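Long-range contacts in BepC protein (Bartonella tribocorum, PDB 4WGJ), which probably transfers AMP from ATP to threonine or tyrosine side chains of target proteins, the chain here being the Fic-family part of a longer translocated effector: residues A60-I65 / R161-F166; V46-E51 / M167-Q172. All coordinates share one frame; numbering follows the deposited sequence.

Overall arrangement
Both contacts use helix 159-174. Contact 1 (60-65 with 161-166) takes its N-terminal part, which carries Arg161 and Arg164 to the phosphates of the ATP analogue ANP. Contact 2 (46-51 with 167-172) takes the part that follows. Their centres lie about 10 Å apart. Contact 1 is buried, its centre about 6 Å from that of the chain; contact 2 is partly buried, its centre about 14 Å from that point. Contact 2 stands back from the nucleotide: the Arg49 side chain is about 11 Å from ANP and the Glu168 side chain about 9 Å from a bound glycine. Phe48 and Tyr61 join the two: Tyr61 OH is 3.3 Å from Lys169 CG.

Contact 1: A60-I65 / R161-F166. With ANP (phosphoaminophosphonic acid-adenylate ester), chain B; GLY (glycine), chain D.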
loop_
_atom_site.group_PDB
_atom_site.type_symbol
_atom_site.label_atom_id
_atom_site.label_comp_id
_atom_site.label_asym_id
_atom_site.label_seq_id
_atom_site.Cartn_x
_atom_site.Cartn_y
_atom_site.Cartn_z
ATOM N N ALA A 60 -8.596 8.511 2.800
ATOM C CA ALA A 60 -8.838 8.287 4.215
ATOM C C ALA A 60 -8.985 6.799 4.515
ATOM O O ALA A 60 -8.516 6.328 5.548
ATOM C CB ALA A 60 -10.085 9.051 4.678
ATOM N N TYR A 61 -9.654 6.065 3.629
ATOM C CA TYR A 61 -9.812 4.621 3.821
ATOM C C TYR A 61 -8.463 3.901 3.737
ATOM O O TYR A 61 -8.178 2.995 4.529
ATOM C CB TYR A 61 -10.783 4.026 2.792
ATOM C CG TYR A 61 -11.110 2.565 3.046
ATOM C CD1 TYR A 61 -11.742 2.167 4.229
ATOM C CD2 TYR A 61 -10.815 1.586 2.101
ATOM C CE1 TYR A 61 -12.051 0.835 4.470
ATOM C CE2 TYR A 61 -11.116 0.259 2.334
ATOM C CZ TYR A 61 -11.736 -0.110 3.516
ATOM O OH TYR A 61 -12.037 -1.435 3.746
ATOM N N LEU A 62 -7.631 4.291 2.775
ATOM C CA LEU A 62 -6.303 3.694 2.689
ATOM C C LEU A 62 -5.509 3.915 3.984
ATOM O O LEU A 62 -4.831 3.003 4.484
ATOM C CB LEU A 62 -5.540 4.273 1.506
ATOM C CG LEU A 62 -4.182 3.639 1.220
ATOM C CD1 LEU A 62 -4.331 2.152 0.833
ATOM C CD2 LEU A 62 -3.456 4.419 0.116
ATOM N N SER A 63 -5.596 5.124 4.530
ATOM C CA SER A 63 -4.911 5.423 5.789
ATOM C C SER A 63 -5.477 4.609 6.944
ATOM O O SER A 63 -4.737 4.196 7.823
ATOM C CB SER A 63 -4.978 6.914 6.105
ATOM O OG SER A 63 -4.057 7.610 5.265
ATOM N N LEU A 64 -6.784 4.361 6.928
ATOM C CA LEU A 64 -7.398 3.519 7.973
ATOM C C LEU A 64 -6.851 2.095 7.882
ATOM O O LEU A 64 -6.545 1.446 8.893
ATOM C CB LEU A 64 -8.921 3.504 7.832
ATOM C CG LEU A 64 -9.634 2.403 8.636
ATOM C CD1 LEU A 64 -9.483 2.636 10.133
ATOM C CD2 LEU A 64 -11.113 2.311 8.231
ATOM N N ILE A 65 -6.731 1.608 6.654
ATOM C CA ILE A 65 -6.123 0.302 6.430
ATOM C C ILE A 65 -4.693 0.294 6.964
ATOM O O ILE A 65 -4.295 -0.626 7.701
ATOM C CB ILE A 65 -6.134 -0.069 4.947
ATOM C CG1 ILE A 65 -7.559 -0.449 4.537
ATOM C CG2 ILE A 65 -5.168 -1.233 4.679
ATOM C CD1 ILE A 65 -7.739 -0.593 3.026
ATOM N N ARG A 161 1.486 -3.911 1.561
ATOM C CA ARG A 161 0.477 -4.580 2.372
ATOM C C ARG A 161 -0.807 -3.754 2.473
ATOM O O ARG A 161 -1.910 -4.300 2.372
ATOM C CB ARG A 161 1.055 -4.910 3.745
ATOM C CG ARG A 161 1.983 -6.139 3.666
ATOM C CD ARG A 161 2.898 -6.316 4.875
ATOM N NE ARG A 161 3.992 -5.349 4.869
ATOM C CZ ARG A 161 4.932 -5.289 5.805
ATOM N NH1 ARG A 161 4.900 -6.143 6.824
ATOM N NH2 ARG A 161 5.889 -4.367 5.730
ATOM N N ALA A 162 -0.693 -2.441 2.630
ATOM C CA ALA A 162 -1.911 -1.642 2.688
ATOM C C ALA A 162 -2.650 -1.646 1.347
ATOM O O ALA A 162 -3.880 -1.756 1.300
ATOM C CB ALA A 162 -1.601 -0.219 3.119
ATOM N N ASN A 163 -1.903 -1.514 0.255
ATOM C CA ASN A 163 -2.498 -1.485 -1.073
ATOM C C ASN A 163 -3.183 -2.811 -1.415
ATOM O O ASN A 163 -4.258 -2.838 -2.030
ATOM C CB ASN A 163 -1.427 -1.181 -2.124
ATOM C CG ASN A 163 -0.957 0.255 -2.091
ATOM O OD1 ASN A 163 -1.604 1.118 -1.499
ATOM N ND2 ASN A 163 0.175 0.526 -2.755
ATOM N N ARG A 164 -2.540 -3.920 -1.063
ATOM C CA ARG A 164 -3.149 -5.223 -1.333
ATOM C C ARG A 164 -4.446 -5.400 -0.533
ATOM O O ARG A 164 -5.446 -5.892 -1.066
ATOM C CB ARG A 164 -2.151 -6.347 -1.050
ATOM C CG ARG A 164 -0.982 -6.281 -2.039
ATOM C CD ARG A 164 -0.156 -7.548 -2.104
ATOM N NE ARG A 164 0.533 -7.843 -0.861
ATOM C CZ ARG A 164 1.726 -7.351 -0.518
ATOM N NH1 ARG A 164 2.378 -6.516 -1.330
ATOM N NH2 ARG A 164 2.264 -7.703 0.643
ATOM N N MET A 165 -4.459 -4.968 0.721
ATOM C CA MET A 165 -5.701 -5.046 1.491
ATOM C C MET A 165 -6.788 -4.134 0.902
ATOM O O MET A 165 -7.962 -4.503 0.851
ATOM C CB MET A 165 -5.447 -4.695 2.962
ATOM C CG MET A 165 -6.704 -4.693 3.814
ATOM S SD MET A 165 -7.503 -6.328 3.894
ATOM C CE MET A 165 -6.211 -7.274 4.680
ATOM N N PHE A 166 -6.399 -2.938 0.459
ATOM C CA PHE A 166 -7.343 -2.061 -0.229
ATOM C C PHE A 166 -8.033 -2.815 -1.376
ATOM O O PHE A 166 -9.248 -2.709 -1.571
ATOM C CB PHE A 166 -6.605 -0.826 -0.748
ATOM C CG PHE A 166 -7.494 0.258 -1.321
ATOM C CD1 PHE A 166 -7.964 0.182 -2.630
ATOM C CD2 PHE A 166 -7.775 1.400 -0.581
ATOM C CE1 PHE A 166 -8.734 1.201 -3.172
ATOM C CE2 PHE A 166 -8.551 2.426 -1.112
ATOM C CZ PHE A 166 -9.026 2.335 -2.412
HETATM P PG ANP B . 5.753 -5.859 0.906
HETATM O O1G ANP B . 4.894 -6.800 1.833
HETATM O O2G ANP B . 6.914 -6.667 0.396
HETATM O O3G ANP B . 4.854 -5.387 -0.293
HETATM P PB ANP B . 5.595 -3.225 2.297
HETATM O O1B ANP B . 4.196 -3.647 2.608
HETATM O O2B ANP B . 6.324 -2.626 3.536
HETATM N N3B ANP B . 6.478 -4.556 1.755
HETATM P PA ANP B . 6.760 -1.133 0.825
HETATM O O1A ANP B . 8.091 -1.755 1.061
HETATM O O2A ANP B . 6.567 0.271 1.382
HETATM O O3A ANP B . 5.539 -2.072 1.231
HETATM O "O5'" ANP B . 6.509 -1.113 -0.743
HETATM C "C5'" ANP B . 6.667 -2.346 -1.485
HETATM C "C4'" ANP B . 6.006 -2.249 -2.837
HETATM O "O4'" ANP B . 6.902 -1.591 -3.772
HETATM C "C3'" ANP B . 5.660 -3.609 -3.453
HETATM O "O3'" ANP B . 4.374 -3.618 -4.067
HETATM C "C2'" ANP B . 6.783 -3.815 -4.472
HETATM O "O2'" ANP B . 6.416 -4.680 -5.540
HETATM C "C1'" ANP B . 6.999 -2.380 -4.943
HETATM N N9 ANP B . 8.297 -2.168 -5.578
HETATM C C8 ANP B . 9.497 -2.723 -5.214
HETATM N N7 ANP B . 10.502 -2.377 -5.982
HETATM C C5 ANP B . 9.925 -1.535 -6.921
HETATM C C6 ANP B . 10.453 -0.833 -8.023
HETATM N N6 ANP B . 11.741 -0.864 -8.372
HETATM N N1 ANP B . 9.601 -0.085 -8.760
HETATM C C2 ANP B . 8.311 -0.054 -8.417
HETATM N N3 ANP B . 7.700 -0.673 -7.404
HETATM C C4 ANP B . 8.565 -1.400 -6.690
HETATM N N GLY D . 4.984 -9.819 -1.381
HETATM C CA GLY D . 4.110 -10.957 -1.163
HETATM C C GLY D . 2.795 -10.810 -1.904
HETATM O O GLY D . 1.906 -11.660 -1.829
HETATM O OXT GLY D . 2.590 -9.822 -2.606
#
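Apolar side chains join helix 59-70 to helix 159-174. The axes of segments 60-65 and 161-166 approach to 9.3 Å, with their directions 118° apart. Leu62, Ile65 and Phe166 give most of the buried surface. Leu62 has CG anti to its backbone N (chi1 -174°), which sends its CD1 to 3.8 Å from Phe166 CD2. Tyr61 comes from the opposite side of the Phe166 plane and turns its own ring edge to it, with its CD2 4.0 Å from Phe166 CE2; the two rings cross obliquely. Ile65 rests CG2 on Ala162 and on CB and CG of Met165, while its CD1 lies 3.6 Å from Phe166 CA.

Asn163 OD1 touches Leu62 CD1, and its ND2 is hydrogen-bonded to Glu150, which also binds ANP.

The phosphates of ANP lie off the N-terminal end of helix 159-174, and the bound glycine lies beside Arg164. Arg161 grips the beta-phosphate with three bonds. NE donates to ANP O1B at 2.8 Å, nearly straight at 173°; the backbone N of Arg161 donates to the same oxygen, and NH2 reaches O2B. Arg164 takes the gamma-phosphate edge-on, with NH1 2.9 Å from ANP O3G and NH2 bonded to O1G. Bound glycine lays OXT over the centre of one face of the Arg164 guanidinium, 3.3 Å from CZ. Gly158 N and Gly160 N also bind ANP; with both arginines they belong to the Fic motif, whose loop binds anions in this family.

One helix thus packs an apolar flank on helix 59-70 and turns its N-terminal end and two arginines to the nucleotide; both would offset phosphate charge.

Contact 2: V46-E51 / M167-Q172; sequences VNFRHE and MEKLGQ
The turn at the C-terminal end of the helix that begins at residue 30 docks on helix 159-174. Phe48 to Glu51 form a type I beta turn, and Lys169 binds the carbonyls of its first and last residues. Lys169 bends at chi2 and chi3 (-60° and -65°), which folds the chain back along the edge of the Phe48 ring, with CG 4.0 Å from CE2. Its NZ donates to Glu51 O at 2.7 Å and to Phe48 O at 3.0 Å. Both bonds lie in the carbonyl plane on a lone pair. Phe48 O accepts the turn's own bond from Glu51 N.

Gln172 works beside it: OE1 accepts from Lys169 NZ at 2.8 Å, and NE2 donates to Arg49 O at 3.2 Å.

Arg49 is extended from CG to NE and meets Glu168 side-on in a salt bridge. NE binds OE1 at 2.7 Å and NH2 binds OE2 at 3.0 Å, each on a syn lone pair. The guanidinium and carboxylate planes are 14° apart.

The buried ammonium is thus met by two main-chain carbonyls and one amide oxygen. This probably stabilises its charge, while the two-pronged salt bridge fixes the rotation of the Glu168 carboxylate.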
loop_
_atom_site.group_PDB
_atom_site.type_symbol
_atom_site.label_atom_id
_atom_site.label_comp_id
_atom_site.label_asym_id
_atom_site.label_seq_id
_atom_site.Cartn_x
_atom_site.Cartn_y
_atom_site.Cartn_z
ATOM N N VAL A 46 -6.247 -10.417 9.215
ATOM C CA VAL A 46 -7.353 -11.351 9.422
ATOM C C VAL A 46 -8.566 -10.585 9.951
ATOM O O VAL A 46 -9.667 -10.736 9.435
ATOM C CB VAL A 46 -6.968 -12.493 10.390
ATOM C CG1 VAL A 46 -8.166 -13.387 10.685
ATOM C CG2 VAL A 46 -5.825 -13.310 9.808
ATOM N N ASN A 47 -8.349 -9.748 10.963
ATOM C CA ASN A 47 -9.418 -8.932 11.540
ATOM C C ASN A 47 -10.018 -7.932 10.559
ATOM O O ASN A 47 -11.233 -7.733 10.510
ATOM C CB ASN A 47 -8.902 -8.161 12.755
ATOM C CG ASN A 47 -8.554 -9.064 13.915
ATOM O OD1 ASN A 47 -9.163 -10.117 14.099
ATOM N ND2 ASN A 47 -7.567 -8.655 14.706
ATOM N N PHE A 48 -9.164 -7.267 9.793
ATOM C CA PHE A 48 -9.684 -6.221 8.931
ATOM C C PHE A 48 -10.534 -6.799 7.789
ATOM O O PHE A 48 -11.427 -6.128 7.281
ATOM C CB PHE A 48 -8.560 -5.342 8.368
ATOM C CG PHE A 48 -9.058 -4.004 7.910
ATOM C CD1 PHE A 48 -9.304 -2.993 8.833
ATOM C CD2 PHE A 48 -9.364 -3.780 6.575
ATOM C CE1 PHE A 48 -9.804 -1.763 8.417
ATOM C CE2 PHE A 48 -9.862 -2.572 6.154
ATOM C CZ PHE A 48 -10.090 -1.553 7.071
ATOM N N ARG A 49 -10.282 -8.047 7.400
ATOM C CA ARG A 49 -11.079 -8.668 6.345
ATOM C C ARG A 49 -12.564 -8.775 6.692
ATOM O O ARG A 49 -13.405 -8.872 5.797
ATOM C CB ARG A 49 -10.536 -10.055 6.014
ATOM C CG ARG A 49 -9.263 -9.968 5.213
ATOM C CD ARG A 49 -8.764 -11.310 4.698
ATOM N NE ARG A 49 -7.478 -11.075 4.055
ATOM C CZ ARG A 49 -6.293 -11.345 4.593
ATOM N NH1 ARG A 49 -6.202 -11.935 5.783
ATOM N NH2 ARG A 49 -5.192 -11.049 3.915
ATOM N N HIS A 50 -12.877 -8.739 7.983
ATOM C CA HIS A 50 -14.253 -8.865 8.450
ATOM C C HIS A 50 -14.998 -7.525 8.486
ATOM O O HIS A 50 -16.226 -7.503 8.600
ATOM C CB HIS A 50 -14.278 -9.494 9.848
ATOM C CG HIS A 50 -13.807 -10.914 9.883
ATOM N ND1 HIS A 50 -14.243 -11.867 8.988
ATOM C CD2 HIS A 50 -12.946 -11.546 10.716
ATOM C CE1 HIS A 50 -13.667 -13.024 9.264
ATOM N NE2 HIS A 50 -12.876 -12.856 10.308
ATOM N N GLU A 51 -14.269 -6.415 8.406
ATOM C CA GLU A 51 -14.912 -5.098 8.394
ATOM C C GLU A 51 -15.833 -4.950 7.188
ATOM O O GLU A 51 -15.507 -5.398 6.089
ATOM C CB GLU A 51 -13.873 -3.976 8.388
ATOM C CG GLU A 51 -13.132 -3.766 9.711
ATOM C CD GLU A 51 -13.898 -2.851 10.662
ATOM O OE1 GLU A 51 -14.760 -2.075 10.185
ATOM O OE2 GLU A 51 -13.639 -2.906 11.882
ATOM N N MET A 167 -7.254 -3.591 -2.121
ATOM C CA MET A 167 -7.811 -4.346 -3.243
ATOM C C MET A 167 -8.721 -5.482 -2.776
ATOM O O MET A 167 -9.740 -5.756 -3.406
ATOM C CB MET A 167 -6.697 -4.911 -4.127
ATOM C CG MET A 167 -5.770 -3.841 -4.737
ATOM S SD MET A 167 -6.628 -2.463 -5.507
ATOM C CE MET A 167 -7.568 -3.268 -6.807
ATOM N N GLU A 168 -8.346 -6.156 -1.693
ATOM C CA GLU A 168 -9.212 -7.201 -1.147
ATOM C C GLU A 168 -10.571 -6.621 -0.761
ATOM O O GLU A 168 -11.614 -7.224 -1.038
ATOM C CB GLU A 168 -8.586 -7.865 0.078
ATOM C CG GLU A 168 -7.318 -8.647 -0.174
ATOM C CD GLU A 168 -7.018 -9.594 0.977
ATOM O OE1 GLU A 168 -7.979 -10.122 1.586
ATOM O OE2 GLU A 168 -5.834 -9.801 1.289
ATOM N N LYS A 169 -10.551 -5.458 -0.106
ATOM C CA LYS A 169 -11.794 -4.851 0.374
ATOM C C LYS A 169 -12.614 -4.312 -0.793
ATOM O O LYS A 169 -13.838 -4.418 -0.802
ATOM C CB LYS A 169 -11.507 -3.727 1.389
ATOM C CG LYS A 169 -10.657 -4.156 2.589
ATOM C CD LYS A 169 -11.315 -5.256 3.407
ATOM C CE LYS A 169 -12.591 -4.784 4.069
ATOM N NZ LYS A 169 -13.192 -5.903 4.861
ATOM N N LEU A 170 -11.939 -3.730 -1.779
ATOM C CA LEU A 170 -12.610 -3.279 -2.991
ATOM C C LEU A 170 -13.299 -4.461 -3.690
ATOM O O LEU A 170 -14.456 -4.364 -4.094
ATOM C CB LEU A 170 -11.607 -2.599 -3.936
ATOM C CG LEU A 170 -12.197 -1.933 -5.183
ATOM C CD1 LEU A 170 -13.193 -0.825 -4.826
ATOM C CD2 LEU A 170 -11.060 -1.382 -6.069
ATOM N N GLY A 171 -12.592 -5.581 -3.810
ATOM C CA GLY A 171 -13.180 -6.779 -4.382
ATOM C C GLY A 171 -14.392 -7.242 -3.589
ATOM O O GLY A 171 -15.447 -7.560 -4.164
ATOM N N GLN A 172 -14.262 -7.266 -2.265
ATOM C CA GLN A 172 -15.390 -7.660 -1.413
ATOM C C GLN A 172 -16.626 -6.820 -1.716
ATOM O O GLN A 172 -17.720 -7.356 -1.865
ATOM C CB GLN A 172 -15.041 -7.526 0.071
ATOM C CG GLN A 172 -14.109 -8.608 0.605
ATOM C CD GLN A 172 -13.790 -8.419 2.081
ATOM O OE1 GLN A 172 -14.058 -7.363 2.654
ATOM N NE2 GLN A 172 -13.219 -9.451 2.705
#